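HemO (Neisseria meningitidis, PDB 1P3U) probably catalyses the oxidative opening of the heme ring, and binds heme by supplying an axial ligand to its iron. Local coordinates at residues 75-80 / 140-145. Residues are numbered along the deposited sequence; the frame is centred on the assembly and turned at random.
Sequences MARYDA and RHLAPH
Arg77 meets the backbone of His141 edge-on, and two of its nitrogens converge on one carbonyl oxygen. Arg77 NH2 lies 2.8 Å from His141 O, with a fairly straight N-H...O angle of 155°; Arg77 NE donates to the same His141 O at 3.1 Å and is more bent, at 139°. The oxygen sits almost in the guanidinium plane. At the carbonyl, NE lies in the plane and NH2 is tilted out of it. A bend at chi3 (65°) turns the end of the chain so that its NE/NH2 edge faces the carbonyl. NH1 hydrogen-bonds to Ser117 OG on helix 104-119, so all three guanidinium nitrogens of this buried arginine have an acceptor, which should restrain rotation of the group.

In the all-helical heme oxygenase fold, this contact ties the start of helix 78-87 to the long loop between helices 122-129 and 149-161. The Arg77 side chain is about 8 Å from the bound heme and about 7 Å from the nitric oxide, near the pocket but not touching either.

Next to the polar grip, Ala80 packs its methyl against the loop backbone: CB is 3.7 Å from His141 CA and 3.8 Å from His141 CB. The His141 ring, with Leu142 CG above one face and offset toward the rim, has its own polar partners: ND1 hydrogen-bonds to Asp84 OD2, and NE2 makes a weak hydrogen bond to Gln49 OE1. Asp84 also accepts, through OD1, from the backbone N of Arg140, joining loop and helix a turn beyond Ala80. Arg140 starts alongside Ala80, its CB 4.3 Å from Ala80 CB, but its extended chain leads off to a salt bridge between NE and Asp87 OD2.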
# COMPACT_ATOMS: atom_id res chain seq x y z
N MET A 75 9.11 7.33 6.09
CA MET A 75 8.54 6.01 5.86
C MET A 75 8.07 5.81 4.43
O MET A 75 7.83 4.68 4.01
CB MET A 75 7.37 5.76 6.81
CG MET A 75 7.76 5.54 8.26
SD MET A 75 6.31 5.13 9.25
CE MET A 75 6.14 6.60 10.22
N ALA A 76 7.95 6.91 3.67
CA ALA A 76 7.49 6.84 2.29
C ALA A 76 8.31 5.87 1.45
O ALA A 76 9.54 5.83 1.57
CB ALA A 76 7.51 8.23 1.66
N ARG A 77 7.64 5.09 0.61
CA ARG A 77 8.30 4.11 -0.24
C ARG A 77 8.19 4.42 -1.73
O ARG A 77 8.63 3.63 -2.56
CB ARG A 77 7.71 2.72 0.05
CG ARG A 77 7.93 2.26 1.48
CD ARG A 77 6.81 1.33 1.94
NE ARG A 77 6.80 0.08 1.19
CZ ARG A 77 5.74 -0.71 1.09
NH1 ARG A 77 4.61 -0.39 1.70
NH2 ARG A 77 5.82 -1.83 0.39
N TYR A 78 7.62 5.57 -2.06
CA TYR A 78 7.49 5.96 -3.45
C TYR A 78 8.85 6.00 -4.15
O TYR A 78 8.98 5.53 -5.28
CB TYR A 78 6.80 7.33 -3.54
CG TYR A 78 6.71 7.90 -4.93
CD1 TYR A 78 6.27 7.13 -6.01
CD2 TYR A 78 7.04 9.24 -5.17
CE1 TYR A 78 6.15 7.68 -7.28
CE2 TYR A 78 6.93 9.79 -6.44
CZ TYR A 78 6.48 9.01 -7.49
OH TYR A 78 6.35 9.57 -8.73
N ASP A 79 9.86 6.55 -3.48
CA ASP A 79 11.20 6.61 -4.07
C ASP A 79 11.73 5.21 -4.35
O ASP A 79 12.32 4.96 -5.41
CB ASP A 79 12.17 7.35 -3.14
CG ASP A 79 11.85 8.83 -3.01
OD1 ASP A 79 11.43 9.43 -4.02
OD2 ASP A 79 12.04 9.39 -1.91
N ALA A 80 11.52 4.30 -3.41
CA ALA A 80 11.98 2.92 -3.56
C ALA A 80 11.35 2.25 -4.78
O ALA A 80 12.03 1.59 -5.55
CB ALA A 80 11.67 2.12 -2.30
N ARG A 140 13.23 -3.23 -3.85
CA ARG A 140 13.63 -2.35 -2.76
C ARG A 140 12.42 -1.91 -1.95
O ARG A 140 12.50 -1.78 -0.73
CB ARG A 140 14.34 -1.11 -3.32
CG ARG A 140 15.51 -1.40 -4.23
CD ARG A 140 15.80 -0.17 -5.09
NE ARG A 140 16.91 -0.35 -6.03
CZ ARG A 140 18.19 -0.07 -5.77
NH1 ARG A 140 18.55 0.40 -4.58
NH2 ARG A 140 19.11 -0.25 -6.71
N HIS A 141 11.30 -1.68 -2.63
CA HIS A 141 10.10 -1.22 -1.94
C HIS A 141 9.39 -2.30 -1.14
O HIS A 141 8.47 -2.00 -0.38
CB HIS A 141 9.10 -0.59 -2.93
CG HIS A 141 8.26 -1.58 -3.67
ND1 HIS A 141 8.74 -2.31 -4.74
CD2 HIS A 141 6.97 -1.95 -3.52
CE1 HIS A 141 7.78 -3.09 -5.21
NE2 HIS A 141 6.70 -2.89 -4.49
N LEU A 142 9.82 -3.54 -1.30
CA LEU A 142 9.21 -4.66 -0.59
C LEU A 142 10.09 -5.19 0.55
O LEU A 142 9.64 -6.01 1.35
CB LEU A 142 8.90 -5.80 -1.57
CG LEU A 142 7.88 -5.49 -2.67
CD1 LEU A 142 7.82 -6.65 -3.66
CD2 LEU A 142 6.51 -5.26 -2.04
N ALA A 143 11.32 -4.72 0.62
CA ALA A 143 12.25 -5.16 1.66
C ALA A 143 11.75 -4.76 3.05
O ALA A 143 11.08 -3.73 3.21
CB ALA A 143 13.63 -4.57 1.41
N PRO A 144 12.06 -5.57 4.08
CA PRO A 144 11.62 -5.27 5.45
C PRO A 144 12.29 -4.03 6.01
O PRO A 144 13.43 -3.71 5.67
CB PRO A 144 12.02 -6.53 6.21
CG PRO A 144 13.29 -6.93 5.52
CD PRO A 144 12.91 -6.77 4.05
N HIS A 145 11.57 -3.31 6.87
CA HIS A 145 12.12 -2.12 7.50
C HIS A 145 13.31 -2.59 8.32
O HIS A 145 13.26 -3.65 8.93
CB HIS A 145 11.07 -1.46 8.40
CG HIS A 145 11.50 -0.14 8.96
ND1 HIS A 145 12.41 -0.01 9.98
CD2 HIS A 145 11.14 1.13 8.62
CE1 HIS A 145 12.61 1.27 10.24
NE2 HIS A 145 11.85 1.98 9.43